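Long-range contacts in AT-less polyketide synthase (Streptomyces platensis subsp. rosaceus, PDB 4TKT), which probably extends a polyketide chain by decarboxylative condensation, as the ketosynthase domain KS6, on MgsF, of isomigrastatin biosynthesis: residues Val310-His321 with Arg420-Gly428; Trp488-Thr499 with Pro595-Pro603. All blocks are in the same frame, centred on the assembly; numbering follows the deposited sequence.

Interaction 1 of 2, residues Val310-His321 with Arg420-Gly428; sequences VDPRDIGCIEAH and RLGGLSSFG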
loop_
_atom_site.group_PDB
_atom_site.type_symbol
_atom_site.label_atom_id
_atom_site.label_comp_id
_atom_site.label_asym_id
_atom_site.label_seq_id
_atom_site.Cartn_x
_atom_site.Cartn_y
_atom_site.Cartn_z
ATOM N N VAL A 310 -22.286 -10.407 -6.266
ATOM C CA VAL A 310 -21.523 -11.482 -6.886
ATOM C C VAL A 310 -22.124 -12.848 -6.579
ATOM O O VAL A 310 -22.932 -12.991 -5.661
ATOM C CB VAL A 310 -20.052 -11.470 -6.419
ATOM C CG1 VAL A 310 -19.418 -10.117 -6.690
ATOM C CG2 VAL A 310 -19.963 -11.809 -4.942
ATOM N N ASP A 311 -21.728 -13.846 -7.364
ATOM C CA ASP A 311 -22.076 -15.237 -7.098
ATOM C C ASP A 311 -20.860 -15.928 -6.486
ATOM O O ASP A 311 -19.898 -16.227 -7.190
ATOM C CB ASP A 311 -22.515 -15.945 -8.384
ATOM C CG ASP A 311 -23.154 -17.304 -8.126
ATOM O OD1 ASP A 311 -22.952 -17.879 -7.036
ATOM O OD2 ASP A 311 -23.859 -17.803 -9.030
ATOM N N PRO A 312 -20.900 -16.173 -5.167
ATOM C CA PRO A 312 -19.797 -16.751 -4.388
ATOM C C PRO A 312 -19.179 -18.005 -5.006
ATOM O O PRO A 312 -18.023 -18.311 -4.721
ATOM C CB PRO A 312 -20.449 -17.088 -3.038
ATOM C CG PRO A 312 -21.881 -16.650 -3.140
ATOM C CD PRO A 312 -22.002 -15.735 -4.300
ATOM N N ARG A 313 -19.933 -18.718 -5.836
ATOM C CA ARG A 313 -19.401 -19.878 -6.541
ATOM C C ARG A 313 -18.271 -19.466 -7.490
ATOM O O ARG A 313 -17.380 -20.260 -7.799
ATOM C CB ARG A 313 -20.519 -20.591 -7.306
ATOM C CG ARG A 313 -20.072 -21.806 -8.111
ATOM C CD ARG A 313 -19.372 -22.843 -7.241
ATOM N NE ARG A 313 -18.902 -23.985 -8.023
ATOM C CZ ARG A 313 -17.741 -24.023 -8.674
ATOM N NH1 ARG A 313 -17.398 -25.106 -9.361
ATOM N NH2 ARG A 313 -16.923 -22.980 -8.642
ATOM N N ASP A 314 -18.300 -18.210 -7.927
ATOM C CA ASP A 314 -17.313 -17.701 -8.873
ATOM C C ASP A 314 -16.041 -17.191 -8.198
ATOM O O ASP A 314 -15.060 -16.894 -8.880
ATOM C CB ASP A 314 -17.922 -16.583 -9.720
ATOM C CG ASP A 314 -19.099 -17.055 -10.549
ATOM O OD1 ASP A 314 -19.046 -18.188 -11.071
ATOM O OD2 ASP A 314 -20.080 -16.291 -10.676
ATOM N N ILE A 315 -16.063 -17.077 -6.871
ATOM C CA ILE A 315 -14.888 -16.629 -6.124
ATOM C C ILE A 315 -13.705 -17.548 -6.398
ATOM O O ILE A 315 -13.771 -18.752 -6.148
ATOM C CB ILE A 315 -15.137 -16.591 -4.603
ATOM C CG1 ILE A 315 -16.304 -15.664 -4.257
ATOM C CG2 ILE A 315 -13.874 -16.148 -3.874
ATOM C CD1 ILE A 315 -15.982 -14.204 -4.380
ATOM N N GLY A 316 -12.624 -16.977 -6.919
ATOM C CA GLY A 316 -11.463 -17.761 -7.293
ATOM C C GLY A 316 -10.438 -17.880 -6.185
ATOM O O GLY A 316 -9.696 -18.859 -6.119
ATOM N N CYS A 317 -10.400 -16.884 -5.307
ATOM C CA CYS A 317 -9.399 -16.852 -4.249
ATOM C C CYS A 317 -9.877 -16.068 -3.033
ATOM O O CYS A 317 -10.507 -15.019 -3.163
ATOM C CB CYS A 317 -8.094 -16.251 -4.780
ATOM S SG CYS A 317 -6.808 -16.000 -3.535
ATOM N N ILE A 318 -9.577 -16.593 -1.850
ATOM C CA ILE A 318 -9.842 -15.891 -0.602
ATOM C C ILE A 318 -8.534 -15.609 0.127
ATOM O O ILE A 318 -7.800 -16.534 0.477
ATOM C CB ILE A 318 -10.766 -16.698 0.329
ATOM C CG1 ILE A 318 -12.178 -16.792 -0.252
ATOM C CG2 ILE A 318 -10.811 -16.060 1.707
ATOM C CD1 ILE A 318 -12.947 -15.492 -0.210
ATOM N N GLU A 319 -8.239 -14.333 0.342
ATOM C CA GLU A 319 -7.107 -13.949 1.176
ATOM C C GLU A 319 -7.575 -13.837 2.623
ATOM O O GLU A 319 -8.185 -12.841 3.018
ATOM C CB GLU A 319 -6.486 -12.637 0.690
ATOM C CG GLU A 319 -5.391 -12.076 1.592
ATOM C CD GLU A 319 -4.182 -12.984 1.703
ATOM O OE1 GLU A 319 -4.013 -13.869 0.838
ATOM O OE2 GLU A 319 -3.397 -12.808 2.659
ATOM N N ALA A 320 -7.293 -14.873 3.405
ATOM C CA ALA A 320 -7.847 -15.004 4.748
ATOM C C ALA A 320 -7.071 -14.220 5.804
ATOM O O ALA A 320 -5.944 -13.781 5.576
ATOM C CB ALA A 320 -7.909 -16.475 5.137
ATOM N N HIS A 321 -7.704 -14.046 6.959
ATOM C CA HIS A 321 -7.054 -13.468 8.126
ATOM C C HIS A 321 -5.848 -14.327 8.494
ATOM O O HIS A 321 -4.713 -13.852 8.490
ATOM C CB HIS A 321 -8.043 -13.376 9.291
ATOM C CG HIS A 321 -7.578 -12.514 10.422
ATOM N ND1 HIS A 321 -7.100 -11.235 10.237
ATOM C CD2 HIS A 321 -7.537 -12.742 11.757
ATOM C CE1 HIS A 321 -6.774 -10.716 11.407
ATOM N NE2 HIS A 321 -7.030 -11.609 12.346
ATOM N N ARG A 420 -11.662 -12.001 -12.867
ATOM C CA ARG A 420 -11.267 -12.830 -11.738
ATOM C C ARG A 420 -11.848 -12.226 -10.465
ATOM O O ARG A 420 -11.832 -11.011 -10.290
ATOM C CB ARG A 420 -9.744 -12.950 -11.651
ATOM C CG ARG A 420 -9.151 -13.973 -12.609
ATOM C CD ARG A 420 -7.634 -14.023 -12.515
ATOM N NE ARG A 420 -6.997 -13.186 -13.526
ATOM C CZ ARG A 420 -6.441 -13.652 -14.641
ATOM N NH1 ARG A 420 -5.884 -12.818 -15.507
ATOM N NH2 ARG A 420 -6.438 -14.955 -14.888
ATOM N N LEU A 421 -12.373 -13.075 -9.588
ATOM C CA LEU A 421 -13.090 -12.604 -8.408
ATOM C C LEU A 421 -12.411 -13.061 -7.121
ATOM O O LEU A 421 -12.063 -14.233 -6.974
ATOM C CB LEU A 421 -14.538 -13.096 -8.446
ATOM C CG LEU A 421 -15.542 -12.411 -7.523
ATOM C CD1 LEU A 421 -15.580 -10.918 -7.788
ATOM C CD2 LEU A 421 -16.921 -13.022 -7.711
ATOM N N GLY A 422 -12.221 -12.132 -6.191
ATOM C CA GLY A 422 -11.528 -12.438 -4.954
ATOM C C GLY A 422 -12.196 -11.878 -3.713
ATOM O O GLY A 422 -12.982 -10.933 -3.785
ATOM N N GLY A 423 -11.875 -12.473 -2.568
ATOM C CA GLY A 423 -12.393 -12.023 -1.289
ATOM C C GLY A 423 -11.279 -11.798 -0.285
ATOM O O GLY A 423 -10.258 -12.486 -0.309
ATOM N N LEU A 424 -11.476 -10.833 0.605
ATOM C CA LEU A 424 -10.440 -10.452 1.558
ATOM C C LEU A 424 -11.031 -10.213 2.941
ATOM O O LEU A 424 -11.934 -9.392 3.104
ATOM C CB LEU A 424 -9.714 -9.200 1.064
ATOM C CG LEU A 424 -8.760 -8.483 2.017
ATOM C CD1 LEU A 424 -7.555 -9.349 2.343
ATOM C CD2 LEU A 424 -8.323 -7.160 1.412
ATOM N N SER A 425 -10.515 -10.928 3.937
ATOM C CA SER A 425 -11.024 -10.817 5.302
ATOM C C SER A 425 -9.998 -10.231 6.268
ATOM O O SER A 425 -8.796 -10.448 6.125
ATOM C CB SER A 425 -11.477 -12.184 5.815
ATOM O OG SER A 425 -12.524 -12.711 5.022
ATOM N N SER A 426 -10.488 -9.493 7.257
ATOM C CA SER A 426 -9.642 -8.986 8.329
ATOM C C SER A 426 -10.467 -8.879 9.603
ATOM O O SER A 426 -11.496 -8.200 9.634
ATOM C CB SER A 426 -9.032 -7.632 7.959
ATOM O OG SER A 426 -7.955 -7.305 8.819
ATOM N N PHE A 427 -10.018 -9.560 10.650
ATOM C CA PHE A 427 -10.789 -9.668 11.880
ATOM C C PHE A 427 -10.020 -9.099 13.065
ATOM O O PHE A 427 -8.982 -9.630 13.457
ATOM C CB PHE A 427 -11.160 -11.129 12.145
ATOM C CG PHE A 427 -11.874 -11.792 10.999
ATOM C CD1 PHE A 427 -12.883 -11.132 10.316
ATOM C CD2 PHE A 427 -11.530 -13.075 10.600
ATOM C CE1 PHE A 427 -13.541 -11.742 9.257
ATOM C CE2 PHE A 427 -12.185 -13.689 9.542
ATOM C CZ PHE A 427 -13.192 -13.021 8.871
ATOM N N GLY A 428 -10.536 -8.014 13.631
ATOM C CA GLY A 428 -9.901 -7.383 14.770
ATOM C C GLY A 428 -9.989 -8.244 16.012
ATOM O O GLY A 428 -10.998 -8.911 16.246
HETATM O O HOH W 1 -12.322 -16.319 -10.441
#
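Cys317, Ile318 and Glu319 pair with Gly422, Gly423 and Leu424 as neighbouring parallel strands in the central mixed sheet of a thiolase-fold ketosynthase. Strand 317-319 lies between strands 421-427 and 350-353. The short axes are 4.7 Å apart and inclined by 20°.

Backbone hydrogen bonds join the two segments. Gly316 N donates to Leu421 O (2.8 Å), and Gly423 N to Cys317 O (3.0 Å). Gly423 O then accepts from Glu319 N (2.8 Å), and Glu319 O accepts from Ser425 N (3.2 Å). Gly423 is thus held through both its N and its O.

Apolar contacts cover both faces of the pair. CD1 of Ile315 touches CG of Leu421 at 3.6 Å, while Val310 meets CD2 of the same leucine. Ile318 lays its CD1 over the backbone of Gly423, 3.7 Å from CA. Cys317, Glu319 and Leu424 point to the other face. There CG of Glu319 runs alongside CD1 of Leu424, and helix 366-380 covers Leu424. The bend at chi2 (63°) leads the Glu319 carboxylate away from the leucine. It meets Lys373 through OE1 and Ala355 N through OE2.

The strand ends lead to the probable active site. His321 stands in a Glu-Ala-His sequence, as does a catalytic histidine of related ketosynthases. Its ring meets that of His361. Ser426 OG bonds to Cys186 O, consistent with a Cys-His-His site. The His321 ring is carried toward strand 421-427 with CG anti to the backbone N (chi1 -166°). The rings of His321 and Phe427 meet obliquely, but the Phe427 methylene makes a CH-pi contact: its CB lies over one face of the imidazole, 4.1 Å from the His321 ring centroid.

Interaction 2 of 2, residues Trp488-Thr499 with Pro595-Pro603; sequences WSSADLPDIAYT and PKPRKVALP. With SO4 (sulfate ion), chain D.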
loop_
_atom_site.group_PDB
_atom_site.type_symbol
_atom_site.label_atom_id
_atom_site.label_comp_id
_atom_site.label_asym_id
_atom_site.label_seq_id
_atom_site.Cartn_x
_atom_site.Cartn_y
_atom_site.Cartn_z
ATOM N N TRP A 488 9.746 -3.328 -21.189
ATOM C CA TRP A 488 9.782 -2.030 -21.855
ATOM C C TRP A 488 10.363 -2.085 -23.263
ATOM O O TRP A 488 11.366 -2.755 -23.516
ATOM C CB TRP A 488 10.573 -1.023 -21.020
ATOM C CG TRP A 488 9.945 -0.723 -19.697
ATOM C CD1 TRP A 488 10.433 -1.048 -18.469
ATOM C CD2 TRP A 488 8.702 -0.046 -19.469
ATOM N NE1 TRP A 488 9.577 -0.611 -17.487
ATOM C CE2 TRP A 488 8.505 0.006 -18.077
ATOM C CE3 TRP A 488 7.740 0.522 -20.308
ATOM C CZ2 TRP A 488 7.385 0.605 -17.503
ATOM C CZ3 TRP A 488 6.628 1.114 -19.737
ATOM C CH2 TRP A 488 6.460 1.151 -18.350
ATOM N N SER A 489 9.713 -1.366 -24.172
ATOM C CA SER A 489 10.191 -1.205 -25.539
ATOM C C SER A 489 9.953 0.232 -25.991
ATOM O O SER A 489 9.366 1.026 -25.257
ATOM C CB SER A 489 9.490 -2.182 -26.481
ATOM O OG SER A 489 8.096 -1.930 -26.519
ATOM N N SER A 490 10.402 0.557 -27.200
ATOM C CA SER A 490 10.259 1.908 -27.740
ATOM C C SER A 490 8.798 2.301 -27.912
ATOM O O SER A 490 8.456 3.484 -27.893
ATOM C CB SER A 490 10.988 2.030 -29.080
ATOM O OG SER A 490 12.386 1.866 -28.923
ATOM N N ALA A 491 7.937 1.303 -28.075
ATOM C CA ALA A 491 6.514 1.544 -28.271
ATOM C C ALA A 491 5.859 2.093 -27.006
ATOM O O ALA A 491 4.737 2.597 -27.046
ATOM C CB ALA A 491 5.820 0.267 -28.714
ATOM N N ASP A 492 6.569 2.000 -25.885
ATOM C CA ASP A 492 6.047 2.477 -24.610
ATOM C C ASP A 492 6.341 3.959 -24.383
ATOM O O ASP A 492 5.802 4.567 -23.459
ATOM C CB ASP A 492 6.630 1.653 -23.458
ATOM C CG ASP A 492 6.299 0.174 -23.568
ATOM O OD1 ASP A 492 5.166 -0.156 -23.974
ATOM O OD2 ASP A 492 7.174 -0.658 -23.251
ATOM N N LEU A 493 7.189 4.537 -25.230
ATOM C CA LEU A 493 7.641 5.921 -25.049
ATOM C C LEU A 493 6.532 6.982 -24.962
ATOM O O LEU A 493 6.651 7.914 -24.167
ATOM C CB LEU A 493 8.614 6.306 -26.167
ATOM C CG LEU A 493 10.058 5.839 -25.978
ATOM C CD1 LEU A 493 10.953 6.446 -27.036
ATOM C CD2 LEU A 493 10.557 6.197 -24.596
ATOM N N PRO A 494 5.470 6.870 -25.782
ATOM C CA PRO A 494 4.403 7.864 -25.595
ATOM C C PRO A 494 3.726 7.779 -24.224
ATOM O O PRO A 494 3.353 8.809 -23.661
ATOM C CB PRO A 494 3.413 7.523 -26.712
ATOM C CG PRO A 494 4.251 6.892 -27.767
ATOM C CD PRO A 494 5.278 6.094 -27.021
ATOM N N ASP A 495 3.576 6.569 -23.694
ATOM C CA ASP A 495 2.962 6.387 -22.382
ATOM C C ASP A 495 3.877 6.888 -21.266
ATOM O O ASP A 495 3.428 7.557 -20.335
ATOM C CB ASP A 495 2.613 4.917 -22.147
ATOM C CG ASP A 495 1.552 4.408 -23.102
ATOM O OD1 ASP A 495 0.739 5.225 -23.581
ATOM O OD2 ASP A 495 1.531 3.189 -23.367
ATOM N N ILE A 496 5.160 6.551 -21.369
ATOM C CA ILE A 496 6.153 6.964 -20.383
ATOM C C ILE A 496 6.238 8.481 -20.285
ATOM O O ILE A 496 6.197 9.045 -19.192
ATOM C CB ILE A 496 7.544 6.400 -20.722
ATOM C CG1 ILE A 496 7.536 4.874 -20.614
ATOM C CG2 ILE A 496 8.600 6.989 -19.804
ATOM C CD1 ILE A 496 8.809 4.223 -21.093
ATOM N N ALA A 497 6.347 9.138 -21.436
ATOM C CA ALA A 497 6.443 10.591 -21.490
ATOM C C ALA A 497 5.205 11.253 -20.897
ATOM O O ALA A 497 5.313 12.198 -20.119
ATOM C CB ALA A 497 6.655 11.054 -22.926
ATOM N N TYR A 498 4.034 10.746 -21.263
ATOM C CA TYR A 498 2.775 11.297 -20.775
ATOM C C TYR A 498 2.665 11.178 -19.256
ATOM O O TYR A 498 2.275 12.131 -18.575
ATOM C CB TYR A 498 1.591 10.596 -21.445
ATOM C CG TYR A 498 0.241 11.091 -20.980
ATOM C CD1 TYR A 498 -0.258 12.313 -21.411
ATOM C CD2 TYR A 498 -0.538 10.332 -20.115
ATOM C CE1 TYR A 498 -1.493 12.769 -20.991
ATOM C CE2 TYR A 498 -1.776 10.779 -19.689
ATOM C CZ TYR A 498 -2.248 11.999 -20.130
ATOM O OH TYR A 498 -3.477 12.454 -19.711
ATOM N N THR A 499 3.017 10.007 -18.736
ATOM C CA THR A 499 2.963 9.751 -17.302
ATOM C C THR A 499 3.871 10.708 -16.528
ATOM O O THR A 499 3.477 11.254 -15.499
ATOM C CB THR A 499 3.360 8.293 -16.975
ATOM O OG1 THR A 499 2.465 7.388 -17.636
ATOM C CG2 THR A 499 3.298 8.041 -15.479
ATOM N N PRO A 595 -6.228 10.592 -29.138
ATOM C CA PRO A 595 -6.439 9.804 -27.918
ATOM C C PRO A 595 -5.277 9.948 -26.933
ATOM O O PRO A 595 -4.120 9.970 -27.350
ATOM C CB PRO A 595 -6.539 8.370 -28.444
ATOM C CG PRO A 595 -5.693 8.375 -29.674
ATOM C CD PRO A 595 -5.842 9.748 -30.283
ATOM N N LYS A 596 -5.586 10.047 -25.643
ATOM C CA LYS A 596 -4.558 10.242 -24.624
ATOM C C LYS A 596 -3.808 8.952 -24.310
ATOM O O LYS A 596 -4.418 7.890 -24.185
ATOM C CB LYS A 596 -5.176 10.809 -23.344
ATOM C CG LYS A 596 -5.593 12.264 -23.458
ATOM C CD LYS A 596 -6.248 12.757 -22.183
ATOM C CE LYS A 596 -6.467 14.260 -22.228
ATOM N NZ LYS A 596 -7.265 14.677 -23.414
ATOM N N PRO A 597 -2.476 9.045 -24.182
ATOM C CA PRO A 597 -1.627 7.894 -23.855
ATOM C C PRO A 597 -1.980 7.302 -22.498
ATOM O O PRO A 597 -2.589 7.980 -21.672
ATOM C CB PRO A 597 -0.213 8.488 -23.838
ATOM C CG PRO A 597 -0.311 9.736 -24.650
ATOM C CD PRO A 597 -1.684 10.269 -24.391
ATOM N N ARG A 598 -1.603 6.048 -22.275
ATOM C CA ARG A 598 -1.897 5.385 -21.014
ATOM C C ARG A 598 -0.949 5.848 -19.916
ATOM O O ARG A 598 0.230 6.093 -20.166
ATOM C CB ARG A 598 -1.799 3.864 -21.158
ATOM C CG ARG A 598 -2.621 3.265 -22.283
ATOM C CD ARG A 598 -2.604 1.745 -22.198
ATOM N NE ARG A 598 -1.272 1.236 -21.877
ATOM C CZ ARG A 598 -0.996 -0.039 -21.619
ATOM N NH1 ARG A 598 -1.962 -0.948 -21.643
ATOM N NH2 ARG A 598 0.247 -0.406 -21.334
ATOM N N LYS A 599 -1.466 5.972 -18.701
ATOM C CA LYS A 599 -0.602 6.144 -17.546
ATOM C C LYS A 599 0.005 4.786 -17.221
ATOM O O LYS A 599 -0.666 3.763 -17.336
ATOM C CB LYS A 599 -1.377 6.706 -16.357
ATOM C CG LYS A 599 -1.844 8.133 -16.556
ATOM C CD LYS A 599 -2.918 8.512 -15.557
ATOM C CE LYS A 599 -3.384 9.941 -15.778
ATOM N NZ LYS A 599 -4.764 10.166 -15.264
ATOM N N VAL A 600 1.277 4.768 -16.847
ATOM C CA VAL A 600 1.938 3.508 -16.533
ATOM C C VAL A 600 2.665 3.588 -15.201
ATOM O O VAL A 600 2.916 4.677 -14.684
ATOM C CB VAL A 600 2.940 3.098 -17.631
ATOM C CG1 VAL A 600 2.206 2.732 -18.912
ATOM C CG2 VAL A 600 3.950 4.211 -17.876
ATOM N N ALA A 601 2.998 2.427 -14.652
ATOM C CA ALA A 601 3.701 2.360 -13.380
ATOM C C ALA A 601 5.183 2.658 -13.567
ATOM O O ALA A 601 5.899 1.912 -14.230
ATOM C CB ALA A 601 3.509 0.996 -12.738
ATOM N N LEU A 602 5.633 3.760 -12.977
ATOM C CA LEU A 602 7.034 4.150 -13.035
ATOM C C LEU A 602 7.570 4.320 -11.618
ATOM O O LEU A 602 6.792 4.518 -10.687
ATOM C CB LEU A 602 7.195 5.441 -13.839
ATOM C CG LEU A 602 6.828 5.328 -15.318
ATOM C CD1 LEU A 602 6.832 6.691 -15.977
ATOM C CD2 LEU A 602 7.788 4.393 -16.030
ATOM N N PRO A 603 8.899 4.222 -11.445
ATOM C CA PRO A 603 9.512 4.393 -10.122
ATOM C C PRO A 603 9.095 5.690 -9.434
ATOM O O PRO A 603 8.979 6.731 -10.086
ATOM C CB PRO A 603 11.009 4.403 -10.433
ATOM C CG PRO A 603 11.132 3.571 -11.655
ATOM C CD PRO A 603 9.891 3.831 -12.463
HETATM S S SO4 D . 13.460 -1.628 -28.783
HETATM O O1 SO4 D . 12.902 -0.545 -29.587
HETATM O O2 SO4 D . 14.873 -1.365 -28.525
HETATM O O3 SO4 D . 12.743 -1.712 -27.515
HETATM O O4 SO4 D . 13.324 -2.889 -29.507
#
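Asp495 and Thr499, one turn apart on helix 493-502, each accept a backbone N-H from the extended segment 595-603. Arg598 N donates to Asp495 OD1 at 2.8 Å, coming from above the carboxylate plane. Val600 N donates to Thr499 OG1 at 3.0 Å. The threonine hydroxyl in turn donates to Asp495 O (2.9 Å). That carbonyl also takes the helical bond from Thr499 N, on the opposite face of its plane. OG1 is therefore fixed as donor to the helix and acceptor from segment 595-603.

The charged contact is weaker. Asp495 OD2 and Arg598 NE form a long salt bridge of 3.7 Å. Lys599 passes the edge of the Tyr498 ring with its CG and pairs with Asp269 through NZ.

Ring contacts flank the bonds. Tyr498, with CG anti to its N (chi1 179°), brings one ring face under Pro597, whose CD lies 4.1 Å from the Tyr498 ring centroid. His591 meets the same tyrosine edge-to-face. Trp488 reaches Val600 CG2 with CH2 (4.0 Å), while Ala601 O lies at the edge of the indole. Leu602 CD1 packs on Thr499 CG2 at 3.8 Å.

The arrangement resembles AT-containing modular polyketide synthases, in which the post-AT linker runs back along the KS-to-AT linker domain toward the ketosynthase; segment 595-603 probably corresponds to that linker.

The two contacts belong to different parts of the chain and share no element. Their nearest atoms are about 14 Å apart and their centres about 33 Å. Interaction 1 is the buried one. It joins two strands of the ketosynthase sheet, and all its hydrogen bonds across the segments are between main-chain atoms, with aliphatic groups on both faces. Interaction 2 is only partly buried. It holds an irregular segment against a helix of the linker domain, and two amides of that segment donate to side-chain oxygens of the helix. The buried areas are nearly equal, 647 and 652 Å². Interaction 1 borders the probable active site, whereas interaction 2 joins the linker domain to a later irregular segment, with Lys599 reaching Asp269.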